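Local coordinates for uncharacterized RNA methyltransferase pyrab10780 (Pyrococcus abyssi, PDB 2JJQ), which catalyses the S-adenosyl-L-methionine-dependent methylation of uridine 54 in tRNA at carbon 5, forming 5-methyluridine, at residues D296-V301 with A344-V349; F313-F318 with V337-E342; V359-A364 with I382-C387; N280-V285 with G302-Y307. All blocks are in the same frame, centred on the assembly; numbering follows the deposited sequence.

In the fold
All four contacts belong to the catalytic domain, and three of them touch S-adenosyl-L-homocysteine. Contacts 1, 2 and 3 reach the same mixed sheet: contact 2 pairs an outermost strand, 339-343, with strand 314-319 and is the most exposed, whereas contact 3 pairs the two more central strands 356-359 and 381-386 and is almost wholly buried, as contacts 1 and 4 are too. Contact 1 joins the end of strand 293-297 to the loop after strand 339-343 round the adenine, through one short hydrogen bond and a methionine. Contact 4 has no hydrogen bond between its helices, 275-288 and 303-310, and is held by aliphatic groups set against aromatic rings, beside the amino acid end of the ligand.

Contact 1. Residues D296-V301 with A344-V349; sequences DMYSGV and ASDREV. With SAH (S-adenosyl-L-homocysteine), chain B.
The phenol of Tyr298 reaches across to the carboxylate of Asp346, its OH giving a hydrogen bond of 2.7 Å to OD2. That oxygen is met through its anti lone pair and lies at the edge of the tyrosine ring, near its plane, while ring and carboxylate planes stand 83° apart. The other carboxylate oxygen, OD1, takes a weak bond from N6 of S-adenosyl-L-homocysteine, and the backbone N of Asp346 gives a much straighter one (167°) to adenine N1, 3.0 Å away. Asp346 therefore reads the adenine edge with backbone and side chain together, and Tyr298 helps to fix the rotation of the carboxylate.

Met297 fills the densest part of the contact. A bend at chi2 (52°) carries its methyl CE to 3.6 Å from Asp346 CB and sets it over the centre of the Tyr298 ring, 4.1 Å above the plane; SD passes Val349 CG1 at 3.9 Å. Phe318 and Leu370 add to the packing around Met297 and Val349. The far side of the loop is looser and faces solvent: Arg347 and Glu348 are exposed, and there the turn is held largely by its own bonds, with Arg373 bonded to Arg347 O. Ser345 OG accepts from Arg347 N in an ST turn, and Glu348 OE2 receives Ser345 N at 2.8 Å. At the ligand's other end its amino N donates to Tyr298 O, 3.1 Å away. A loop after strand 293-297 meeting the amino acid end, and one after strand 339-343 binding the adenine edge, are as in the cofactor site of class I S-adenosylmethionine-dependent methyltransferases.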
# COMPACT_ATOMS: atom_id res chain seq x y z
N ASP A 296 14.79 -11.41 -8.25
CA ASP A 296 13.78 -10.57 -7.63
C ASP A 296 13.17 -9.74 -8.80
O ASP A 296 13.63 -8.60 -9.08
CB ASP A 296 14.40 -9.68 -6.53
CG ASP A 296 13.35 -8.83 -5.75
OD1 ASP A 296 12.12 -9.14 -5.89
OD2 ASP A 296 13.77 -7.90 -4.99
N MET A 297 12.15 -10.30 -9.45
CA MET A 297 11.51 -9.68 -10.61
C MET A 297 10.41 -8.71 -10.13
O MET A 297 9.64 -9.05 -9.24
CB MET A 297 11.00 -10.76 -11.58
CG MET A 297 10.41 -10.15 -12.91
SD MET A 297 11.58 -9.02 -13.68
CE MET A 297 10.52 -8.02 -14.73
N TYR A 298 10.32 -7.55 -10.78
CA TYR A 298 9.49 -6.43 -10.31
C TYR A 298 9.98 -6.05 -8.90
O TYR A 298 9.19 -5.91 -7.98
CB TYR A 298 8.03 -6.81 -10.26
CG TYR A 298 7.47 -7.47 -11.52
CD1 TYR A 298 7.09 -6.70 -12.62
CD2 TYR A 298 7.26 -8.86 -11.57
CE1 TYR A 298 6.57 -7.30 -13.76
CE2 TYR A 298 6.71 -9.45 -12.69
CZ TYR A 298 6.37 -8.66 -13.77
OH TYR A 298 5.81 -9.28 -14.85
N SER A 299 11.29 -5.85 -8.76
CA SER A 299 11.92 -5.67 -7.41
C SER A 299 11.52 -4.39 -6.73
O SER A 299 11.70 -4.23 -5.52
CB SER A 299 13.44 -5.66 -7.53
OG SER A 299 13.86 -4.51 -8.27
N GLY A 300 11.04 -3.42 -7.49
CA GLY A 300 10.92 -2.07 -6.89
C GLY A 300 12.24 -1.71 -6.25
O GLY A 300 13.33 -1.94 -6.82
N VAL A 301 12.15 -1.12 -5.06
CA VAL A 301 13.34 -0.67 -4.34
C VAL A 301 14.06 -1.83 -3.64
O VAL A 301 15.03 -1.62 -2.95
CB VAL A 301 12.95 0.35 -3.28
CG1 VAL A 301 12.27 1.59 -3.94
CG2 VAL A 301 12.07 -0.29 -2.19
N ALA A 344 14.86 -3.29 -16.39
CA ALA A 344 14.42 -4.12 -17.53
C ALA A 344 12.91 -4.27 -17.44
O ALA A 344 12.32 -4.17 -16.36
CB ALA A 344 15.08 -5.44 -17.50
N SER A 345 12.30 -4.50 -18.59
CA SER A 345 10.89 -4.78 -18.69
C SER A 345 10.63 -6.28 -18.58
O SER A 345 11.44 -7.09 -19.06
CB SER A 345 10.41 -4.33 -20.08
OG SER A 345 9.09 -4.74 -20.33
N ASP A 346 9.50 -6.66 -17.98
CA ASP A 346 9.08 -8.04 -17.98
C ASP A 346 8.96 -8.61 -19.42
O ASP A 346 9.03 -9.79 -19.62
CB ASP A 346 7.79 -8.26 -17.13
CG ASP A 346 6.56 -7.47 -17.64
OD1 ASP A 346 6.64 -6.69 -18.62
OD2 ASP A 346 5.48 -7.65 -17.03
N ARG A 347 8.77 -7.76 -20.42
CA ARG A 347 8.67 -8.24 -21.81
C ARG A 347 10.00 -8.88 -22.26
O ARG A 347 10.01 -9.72 -23.17
CB ARG A 347 8.28 -7.09 -22.74
CG ARG A 347 7.07 -6.26 -22.29
CD ARG A 347 6.89 -4.99 -23.17
NE ARG A 347 7.42 -5.25 -24.50
CZ ARG A 347 6.84 -4.88 -25.64
NH1 ARG A 347 5.68 -4.21 -25.61
NH2 ARG A 347 7.41 -5.17 -26.81
N GLU A 348 11.10 -8.49 -21.64
CA GLU A 348 12.44 -8.87 -22.10
C GLU A 348 13.33 -9.64 -21.13
O GLU A 348 14.32 -10.26 -21.56
CB GLU A 348 13.22 -7.61 -22.54
CG GLU A 348 13.70 -6.72 -21.37
CD GLU A 348 13.90 -5.23 -21.79
OE1 GLU A 348 14.20 -5.01 -23.00
OE2 GLU A 348 13.76 -4.31 -20.92
N VAL A 349 13.03 -9.58 -19.83
CA VAL A 349 13.92 -10.17 -18.81
C VAL A 349 14.13 -11.66 -19.02
O VAL A 349 13.18 -12.40 -19.27
CB VAL A 349 13.40 -9.94 -17.36
CG1 VAL A 349 12.08 -10.65 -17.16
CG2 VAL A 349 14.42 -10.44 -16.30
N SAH B . 8.53 -5.99 -4.92
CA SAH B . 8.35 -4.50 -4.92
CB SAH B . 6.94 -4.12 -5.34
CG SAH B . 6.63 -4.48 -6.77
SD SAH B . 5.29 -3.40 -7.31
C SAH B . 8.56 -4.01 -3.50
O SAH B . 8.65 -2.81 -3.20
OXT SAH B . 8.60 -4.84 -2.60
C5' SAH B . 5.30 -3.85 -9.03
C4' SAH B . 6.58 -3.32 -9.71
O4' SAH B . 6.54 -3.52 -11.15
C3' SAH B . 6.82 -1.83 -9.52
O3' SAH B . 8.06 -1.65 -8.81
C2' SAH B . 6.85 -1.26 -10.96
O2' SAH B . 7.81 -0.22 -11.20
C1' SAH B . 7.24 -2.45 -11.79
N9 SAH B . 6.69 -2.57 -13.14
C8 SAH B . 5.47 -2.19 -13.58
N7 SAH B . 5.32 -2.61 -14.87
C5 SAH B . 6.42 -3.28 -15.23
C6 SAH B . 6.91 -3.98 -16.43
N6 SAH B . 6.11 -4.00 -17.52
N1 SAH B . 8.16 -4.54 -16.37
C2 SAH B . 8.94 -4.49 -15.27
N3 SAH B . 8.55 -3.85 -14.15
C4 SAH B . 7.33 -3.26 -14.09

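Contact 2. Residues F313-F318 with V337-E342; sequences FNVKGF and VDAEFE
Strands 314-319 and 339-343, with helix 322-335 between them, form a beta-alpha-beta unit at one edge of the Rossmann-like sheet, and this contact is its parallel strand pair. Val315 O accepts from Glu340 N at 3.1 Å, Gly317 N donates to Glu340 O at 2.8 Å, and Gly317 O takes Glu342 N at 3.0 Å. The short segments run 13° from parallel. Where the strands begin to part, a water bridges them, giving protons to Phe313 O and Asp338 O and accepting from Val315 N.

Side chains divide between two faces. On that of Val315, Ala339 and Phe341, Val315 CB meets Ala339 CB at 4.0 Å, and the Phe341 ring leans back over the neighbouring strand with CD1 3.7 Å from Gly317 CA. Turning CG beside its own backbone N (chi1 -65°) puts the ring in the place that a side chain at Gly317 would need. Helix 322-335 packs on this ring through Ile325, Ala328 and Val332. The other face carries Lys316, Phe318, Glu340 and Glu342. Here Phe318 CE1 lies 3.6 Å from Glu342 CB, so the aromatic ring touches the aliphatic root of the glutamate, whose carboxylate turns off to a salt bridge with Arg329. Lys316 and Glu340 extend side by side, NZ and OE2 still 5.3 Å apart. The main chain thus supplies the specific bonds, while the exposed lysine-glutamate pair would contribute at most a mild, solvent-screened attraction.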
# COMPACT_ATOMS: atom_id res chain seq x y z
N PHE A 313 21.69 -15.08 0.15
CA PHE A 313 21.41 -15.51 -1.20
C PHE A 313 22.16 -14.69 -2.22
O PHE A 313 22.57 -13.55 -1.93
CB PHE A 313 19.90 -15.42 -1.53
CG PHE A 313 19.06 -16.41 -0.73
CD1 PHE A 313 18.79 -17.69 -1.23
CD2 PHE A 313 18.60 -16.07 0.53
CE1 PHE A 313 18.03 -18.60 -0.47
CE2 PHE A 313 17.84 -16.97 1.29
CZ PHE A 313 17.55 -18.24 0.78
N ASN A 314 22.29 -15.25 -3.41
CA ASN A 314 22.86 -14.57 -4.56
C ASN A 314 21.70 -13.92 -5.38
O ASN A 314 20.91 -14.62 -5.98
CB ASN A 314 23.58 -15.64 -5.38
CG ASN A 314 24.10 -15.13 -6.71
OD1 ASN A 314 23.67 -14.10 -7.19
ND2 ASN A 314 24.99 -15.88 -7.33
N VAL A 315 21.59 -12.60 -5.38
CA VAL A 315 20.35 -11.97 -5.83
C VAL A 315 20.59 -11.04 -7.01
O VAL A 315 21.52 -10.21 -6.97
CB VAL A 315 19.71 -11.10 -4.69
CG1 VAL A 315 18.48 -10.38 -5.18
CG2 VAL A 315 19.41 -11.98 -3.47
N LYS A 316 19.75 -11.17 -8.02
CA LYS A 316 19.70 -10.18 -9.10
C LYS A 316 18.25 -9.71 -9.12
O LYS A 316 17.35 -10.53 -9.03
CB LYS A 316 20.04 -10.85 -10.40
CG LYS A 316 21.55 -11.27 -10.50
CD LYS A 316 21.83 -11.80 -11.90
CE LYS A 316 23.34 -12.05 -12.12
NZ LYS A 316 23.44 -13.05 -13.24
N GLY A 317 18.02 -8.42 -9.27
CA GLY A 317 16.65 -7.94 -9.36
C GLY A 317 16.50 -7.02 -10.55
O GLY A 317 17.47 -6.42 -11.03
N PHE A 318 15.27 -6.93 -11.03
CA PHE A 318 14.96 -6.07 -12.17
C PHE A 318 13.62 -5.36 -11.96
O PHE A 318 12.68 -5.91 -11.39
CB PHE A 318 14.79 -6.89 -13.44
CG PHE A 318 16.07 -7.58 -13.92
CD1 PHE A 318 16.93 -6.93 -14.78
CD2 PHE A 318 16.33 -8.89 -13.56
CE1 PHE A 318 18.07 -7.55 -15.25
CE2 PHE A 318 17.50 -9.54 -14.00
CZ PHE A 318 18.37 -8.88 -14.85
N VAL A 337 25.68 -5.45 1.31
CA VAL A 337 25.43 -6.76 0.73
C VAL A 337 25.86 -6.70 -0.73
O VAL A 337 26.21 -5.63 -1.27
CB VAL A 337 23.91 -7.19 0.84
CG1 VAL A 337 23.51 -7.43 2.29
CG2 VAL A 337 23.02 -6.12 0.19
N ASP A 338 25.89 -7.86 -1.37
CA ASP A 338 26.33 -7.95 -2.75
C ASP A 338 25.17 -8.48 -3.55
O ASP A 338 24.97 -9.69 -3.61
CB ASP A 338 27.54 -8.89 -2.86
CG ASP A 338 28.16 -8.91 -4.26
OD1 ASP A 338 27.50 -8.48 -5.21
OD2 ASP A 338 29.31 -9.35 -4.44
N ALA A 339 24.39 -7.59 -4.15
CA ALA A 339 23.24 -7.98 -4.98
C ALA A 339 23.30 -6.98 -6.14
O ALA A 339 23.88 -5.89 -5.99
CB ALA A 339 21.93 -7.82 -4.23
N GLU A 340 22.72 -7.35 -7.28
CA GLU A 340 22.75 -6.47 -8.44
C GLU A 340 21.30 -6.20 -8.88
O GLU A 340 20.48 -7.13 -8.88
CB GLU A 340 23.57 -7.15 -9.55
CG GLU A 340 23.31 -6.79 -10.97
CD GLU A 340 24.25 -7.57 -11.96
OE1 GLU A 340 25.37 -8.00 -11.53
OE2 GLU A 340 23.85 -7.77 -13.15
N PHE A 341 21.00 -4.93 -9.17
CA PHE A 341 19.70 -4.48 -9.69
C PHE A 341 19.87 -3.76 -11.02
O PHE A 341 20.80 -2.97 -11.20
CB PHE A 341 18.94 -3.60 -8.68
CG PHE A 341 18.55 -4.35 -7.43
CD1 PHE A 341 17.28 -4.94 -7.31
CD2 PHE A 341 19.47 -4.49 -6.41
CE1 PHE A 341 16.93 -5.65 -6.15
CE2 PHE A 341 19.13 -5.21 -5.19
CZ PHE A 341 17.86 -5.78 -5.09
N GLU A 342 18.97 -4.02 -11.95
CA GLU A 342 19.04 -3.47 -13.29
C GLU A 342 17.63 -3.13 -13.80
O GLU A 342 16.62 -3.73 -13.41
CB GLU A 342 19.70 -4.50 -14.23
CG GLU A 342 21.10 -4.98 -13.75
CD GLU A 342 22.20 -3.91 -13.90
OE1 GLU A 342 21.91 -2.77 -14.35
OE2 GLU A 342 23.38 -4.19 -13.54
O HOH W 1 22.80 -11.17 -3.32

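Contact 3. Residues V359-A364 with I382-C387; sequences VDPPRA and IVYVSC. With SAH (S-adenosyl-L-homocysteine), chain B.
Val359 pairs in parallel with Tyr384, its N donating to Val383 O at 2.8 Å and its O accepting from Val385 N at 2.9 Å, both bonds nearly straight. Beyond this bridge the chain of 359-364 leaves the sheet, although Asp360 CA still makes a CH...O contact with Val385 O. The Val359 methyl CG2 sits over one face of the Tyr384 ring, 3.7 Å above its plane and offset toward the rim. Pro361 crosses the tyrosine side chain at about a right angle, with CG 3.6 Å from Tyr384 CE2; the phenol OH is hydrogen-bonded to Asp395.

This is the carboxyl edge of the methyltransferase sheet, where residues following strand 356-359 enter the cofactor pocket. With CG anti to N (chi1 -167°), the Asp360 carboxylate reaches the amino acid end of S-adenosyl-L-homocysteine, and OD2 accepts from the ligand's amino N at 2.9 Å. OD1 lies 3.2 Å from Val385 O, two acceptors with no hydrogen bond between them, and beside the methyl Val385 CG1, while Phe304 from helix 303-310 packs on both Asp360 and Val385. Pro362 CG approaches adenine N7 at 3.5 Å. A water lies between Pro361 O and Val385 O, within hydrogen-bonding distance of each, where the two chains separate. Just past the end of the strand of Val385 comes Cys387, the predicted nucleophile, which touches Glu419, the predicted proton acceptor, on neighbouring strand 419-424.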
# COMPACT_ATOMS: atom_id res chain seq x y z
N VAL A 359 8.24 -13.13 -8.26
CA VAL A 359 7.55 -12.10 -9.06
C VAL A 359 6.54 -11.35 -8.22
O VAL A 359 5.78 -11.97 -7.50
CB VAL A 359 6.86 -12.71 -10.31
CG1 VAL A 359 7.93 -13.25 -11.31
CG2 VAL A 359 5.86 -13.77 -9.96
N ASP A 360 6.53 -10.02 -8.33
CA ASP A 360 5.59 -9.19 -7.58
C ASP A 360 5.03 -8.20 -8.59
O ASP A 360 5.37 -7.05 -8.55
CB ASP A 360 6.34 -8.41 -6.46
CG ASP A 360 5.40 -7.77 -5.45
OD1 ASP A 360 4.17 -7.85 -5.67
OD2 ASP A 360 5.92 -7.16 -4.46
N PRO A 361 4.23 -8.68 -9.54
CA PRO A 361 3.88 -7.86 -10.69
C PRO A 361 2.96 -6.71 -10.38
O PRO A 361 2.40 -6.66 -9.29
CB PRO A 361 3.14 -8.86 -11.62
CG PRO A 361 2.58 -9.92 -10.72
CD PRO A 361 3.67 -10.05 -9.63
N PRO A 362 2.86 -5.75 -11.33
CA PRO A 362 1.89 -4.66 -11.24
C PRO A 362 0.48 -5.24 -11.42
O PRO A 362 0.31 -6.45 -11.57
CB PRO A 362 2.25 -3.77 -12.43
CG PRO A 362 2.82 -4.65 -13.41
CD PRO A 362 3.64 -5.68 -12.59
N ARG A 363 -0.52 -4.36 -11.42
CA ARG A 363 -1.91 -4.77 -11.59
C ARG A 363 -2.20 -5.64 -12.85
O ARG A 363 -3.07 -6.49 -12.83
CB ARG A 363 -2.82 -3.52 -11.59
CG ARG A 363 -3.13 -3.01 -10.17
CD ARG A 363 -3.96 -1.72 -10.20
NE ARG A 363 -4.81 -1.57 -9.02
CZ ARG A 363 -4.60 -0.69 -8.04
NH1 ARG A 363 -3.54 0.12 -8.07
NH2 ARG A 363 -5.44 -0.61 -7.01
N ALA A 364 -1.48 -5.39 -13.93
CA ALA A 364 -1.65 -6.13 -15.19
C ALA A 364 -1.27 -7.61 -15.06
O ALA A 364 -1.61 -8.43 -15.94
CB ALA A 364 -0.82 -5.48 -16.30
N ILE A 382 8.96 -20.85 -8.17
CA ILE A 382 8.51 -19.48 -8.36
C ILE A 382 7.82 -19.01 -7.10
O ILE A 382 6.94 -19.70 -6.56
CB ILE A 382 7.54 -19.33 -9.59
CG1 ILE A 382 8.29 -19.66 -10.87
CG2 ILE A 382 7.00 -17.91 -9.60
CD1 ILE A 382 7.35 -19.83 -12.13
N VAL A 383 8.16 -17.81 -6.61
CA VAL A 383 7.40 -17.22 -5.49
C VAL A 383 6.62 -16.03 -6.04
O VAL A 383 7.21 -15.10 -6.53
CB VAL A 383 8.34 -16.75 -4.28
CG1 VAL A 383 7.49 -16.06 -3.20
CG2 VAL A 383 9.11 -17.93 -3.70
N TYR A 384 5.30 -16.07 -5.98
CA TYR A 384 4.46 -15.07 -6.60
C TYR A 384 3.80 -14.29 -5.46
O TYR A 384 3.12 -14.88 -4.62
CB TYR A 384 3.43 -15.76 -7.49
CG TYR A 384 2.60 -14.87 -8.44
CD1 TYR A 384 2.27 -15.32 -9.73
CD2 TYR A 384 2.19 -13.60 -8.06
CE1 TYR A 384 1.47 -14.54 -10.63
CE2 TYR A 384 1.37 -12.81 -8.94
CZ TYR A 384 1.06 -13.29 -10.22
OH TYR A 384 0.28 -12.50 -11.06
N VAL A 385 4.06 -12.99 -5.38
CA VAL A 385 3.45 -12.11 -4.39
C VAL A 385 2.46 -11.21 -5.10
O VAL A 385 2.78 -10.66 -6.16
CB VAL A 385 4.58 -11.24 -3.75
CG1 VAL A 385 4.03 -10.23 -2.77
CG2 VAL A 385 5.60 -12.16 -3.08
N SER A 386 1.26 -11.07 -4.55
CA SER A 386 0.18 -10.38 -5.26
C SER A 386 -0.83 -9.83 -4.28
O SER A 386 -1.24 -10.55 -3.37
CB SER A 386 -0.57 -11.36 -6.18
OG SER A 386 -1.63 -10.74 -6.90
N CYS A 387 -1.27 -8.59 -4.47
CA CYS A 387 -2.49 -8.16 -3.72
C CYS A 387 -3.73 -8.17 -4.65
O CYS A 387 -4.77 -7.62 -4.32
CB CYS A 387 -2.31 -6.77 -3.06
SG CYS A 387 -2.20 -5.50 -4.25
N SAH B . 8.53 -5.99 -4.92
CA SAH B . 8.35 -4.50 -4.92
CB SAH B . 6.94 -4.12 -5.34
CG SAH B . 6.63 -4.48 -6.77
SD SAH B . 5.29 -3.40 -7.31
C SAH B . 8.56 -4.01 -3.50
O SAH B . 8.65 -2.81 -3.20
OXT SAH B . 8.60 -4.84 -2.60
C5' SAH B . 5.30 -3.85 -9.03
C4' SAH B . 6.58 -3.32 -9.71
O4' SAH B . 6.54 -3.52 -11.15
C3' SAH B . 6.82 -1.83 -9.52
O3' SAH B . 8.06 -1.65 -8.81
C2' SAH B . 6.85 -1.26 -10.96
O2' SAH B . 7.81 -0.22 -11.20
C1' SAH B . 7.24 -2.45 -11.79
N9 SAH B . 6.69 -2.57 -13.14
C8 SAH B . 5.47 -2.19 -13.58
N7 SAH B . 5.32 -2.61 -14.87
C5 SAH B . 6.42 -3.28 -15.23
C6 SAH B . 6.91 -3.98 -16.43
N6 SAH B . 6.11 -4.00 -17.52
N1 SAH B . 8.16 -4.54 -16.37
C2 SAH B . 8.94 -4.49 -15.27
N3 SAH B . 8.55 -3.85 -14.15
C4 SAH B . 7.33 -3.26 -14.09
O HOH W 2 1.59 -8.60 -7.58

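Contact 4. Residues N280-V285 with G302-Y307; sequences NLVRKV and GTFGIY. With SAH (S-adenosyl-L-homocysteine), chain B.
Val282 projects from helix 275-288 between Thr303 and Tyr307, one methyl for each. CG2 rests over the face of the Tyr307 ring, 3.7 Å from its centroid and 20° off the normal, a close CH-pi contact, while CG1 meets Thr303 CG2 at 3.7 Å. One turn on, Val285 CG2 lies over a face of Phe304, 4.1 Å from the centroid, and Leu281 CG comes to the edge of that ring, in its plane, 3.7 Å from CE1. Phe304 is thus held on a face and at an edge by one helix; the ligand's OXT lies over its opposite face.

The short helical segments cross at -62°, with their axes 9.6 Å apart. Thr303 has its hydroxyl beside its own backbone N (chi1 -45°), from where OG1 donates to OXT of S-adenosyl-L-homocysteine at 2.9 Å, leaving CG2 for Val282. Farther out, Arg283 CG reaches Tyr307 OH at 3.6 Å, and Asp259 ties both residues down, by a salt bridge to the arginine and a hydrogen bond to the phenol. Gly302 is the N-cap of helix 303-310, and Asp296 accepts from Gly305 N at the same helix start. Contact between the helices is therefore apolar, with polar groups at its margins; the Thr303 hydroxyl meets the ligand carboxylate, and the helix start may add a little stabilisation, partly offset by Asp296.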
# COMPACT_ATOMS: atom_id res chain seq x y z
N ASN A 280 6.77 -9.59 8.34
CA ASN A 280 6.32 -10.99 8.08
C ASN A 280 6.47 -11.35 6.59
O ASN A 280 6.80 -12.47 6.25
CB ASN A 280 4.88 -11.16 8.50
CG ASN A 280 4.73 -11.18 10.00
OD1 ASN A 280 5.70 -11.44 10.74
ND2 ASN A 280 3.52 -10.93 10.46
N LEU A 281 6.21 -10.37 5.72
CA LEU A 281 6.25 -10.61 4.26
C LEU A 281 7.66 -10.95 3.79
O LEU A 281 7.87 -11.94 3.09
CB LEU A 281 5.70 -9.34 3.56
CG LEU A 281 5.69 -9.35 2.03
CD1 LEU A 281 4.81 -10.52 1.61
CD2 LEU A 281 5.15 -7.99 1.59
N VAL A 282 8.67 -10.18 4.21
CA VAL A 282 10.05 -10.50 3.77
C VAL A 282 10.52 -11.80 4.41
O VAL A 282 11.23 -12.54 3.78
CB VAL A 282 11.08 -9.36 4.02
CG1 VAL A 282 10.66 -8.13 3.22
CG2 VAL A 282 11.19 -8.96 5.52
N ARG A 283 10.13 -12.06 5.66
CA ARG A 283 10.52 -13.34 6.30
C ARG A 283 9.89 -14.48 5.52
O ARG A 283 10.56 -15.50 5.26
CB ARG A 283 10.03 -13.36 7.74
CG ARG A 283 10.82 -12.42 8.63
CD ARG A 283 10.22 -12.55 10.05
NE ARG A 283 10.91 -11.67 10.99
CZ ARG A 283 10.53 -11.57 12.27
NH1 ARG A 283 9.47 -12.29 12.70
NH2 ARG A 283 11.18 -10.75 13.09
N LYS A 284 8.62 -14.31 5.13
CA LYS A 284 7.89 -15.41 4.46
C LYS A 284 8.53 -15.70 3.13
O LYS A 284 8.72 -16.86 2.81
CB LYS A 284 6.40 -15.10 4.23
CG LYS A 284 5.62 -16.32 3.64
CD LYS A 284 5.40 -17.32 4.85
CE LYS A 284 4.80 -18.62 4.53
NZ LYS A 284 4.89 -19.46 5.80
N VAL A 285 8.81 -14.65 2.34
CA VAL A 285 9.52 -14.84 1.08
C VAL A 285 10.85 -15.56 1.29
O VAL A 285 11.15 -16.52 0.55
CB VAL A 285 9.69 -13.54 0.30
CG1 VAL A 285 10.61 -13.74 -0.95
CG2 VAL A 285 8.25 -12.99 -0.09
N GLY A 302 13.61 -3.07 -3.87
CA GLY A 302 14.45 -4.25 -3.53
C GLY A 302 14.09 -4.87 -2.18
O GLY A 302 14.89 -5.59 -1.55
N THR A 303 12.87 -4.60 -1.75
CA THR A 303 12.37 -5.11 -0.47
C THR A 303 12.76 -6.58 -0.28
O THR A 303 13.41 -6.94 0.71
CB THR A 303 10.88 -4.96 -0.33
OG1 THR A 303 10.46 -3.65 -0.77
CG2 THR A 303 10.54 -5.08 1.17
N PHE A 304 12.39 -7.42 -1.23
CA PHE A 304 12.72 -8.85 -1.09
C PHE A 304 14.18 -9.11 -1.35
O PHE A 304 14.84 -9.79 -0.59
CB PHE A 304 11.85 -9.69 -2.05
CG PHE A 304 10.38 -9.48 -1.84
CD1 PHE A 304 9.85 -9.59 -0.57
CD2 PHE A 304 9.53 -9.24 -2.90
CE1 PHE A 304 8.52 -9.37 -0.35
CE2 PHE A 304 8.17 -9.02 -2.68
CZ PHE A 304 7.66 -9.07 -1.42
N GLY A 305 14.69 -8.59 -2.47
CA GLY A 305 16.04 -8.90 -2.93
C GLY A 305 17.11 -8.51 -1.93
O GLY A 305 18.04 -9.28 -1.68
N ILE A 306 16.92 -7.37 -1.26
CA ILE A 306 17.94 -6.90 -0.35
C ILE A 306 17.92 -7.76 0.91
O ILE A 306 18.97 -8.09 1.46
CB ILE A 306 17.76 -5.45 -0.03
CG1 ILE A 306 18.02 -4.62 -1.31
CG2 ILE A 306 18.74 -4.99 1.09
CD1 ILE A 306 17.45 -3.24 -1.22
N TYR A 307 16.72 -8.09 1.36
CA TYR A 307 16.54 -8.90 2.59
C TYR A 307 17.19 -10.26 2.31
O TYR A 307 17.92 -10.83 3.14
CB TYR A 307 15.08 -9.07 2.93
CG TYR A 307 14.86 -9.71 4.27
CD1 TYR A 307 14.74 -8.91 5.43
CD2 TYR A 307 14.77 -11.12 4.40
CE1 TYR A 307 14.52 -9.49 6.70
CE2 TYR A 307 14.57 -11.67 5.66
CZ TYR A 307 14.47 -10.88 6.79
OH TYR A 307 14.29 -11.49 8.04
N SAH B . 8.53 -5.99 -4.92
CA SAH B . 8.35 -4.50 -4.92
CB SAH B . 6.94 -4.12 -5.34
CG SAH B . 6.63 -4.48 -6.77
SD SAH B . 5.29 -3.40 -7.31
C SAH B . 8.56 -4.01 -3.50
O SAH B . 8.65 -2.81 -3.20
OXT SAH B . 8.60 -4.84 -2.60
C5' SAH B . 5.30 -3.85 -9.03
C4' SAH B . 6.58 -3.32 -9.71
O4' SAH B . 6.54 -3.52 -11.15
C3' SAH B . 6.82 -1.83 -9.52
O3' SAH B . 8.06 -1.65 -8.81
C2' SAH B . 6.85 -1.26 -10.96
O2' SAH B . 7.81 -0.22 -11.20
C1' SAH B . 7.24 -2.45 -11.79
N9 SAH B . 6.69 -2.57 -13.14
C8 SAH B . 5.47 -2.19 -13.58
N7 SAH B . 5.32 -2.61 -14.87
C5 SAH B . 6.42 -3.28 -15.23
C6 SAH B . 6.91 -3.98 -16.43
N6 SAH B . 6.11 -4.00 -17.52
N1 SAH B . 8.16 -4.54 -16.37
C2 SAH B . 8.94 -4.49 -15.27
N3 SAH B . 8.55 -3.85 -14.15
C4 SAH B . 7.33 -3.26 -14.09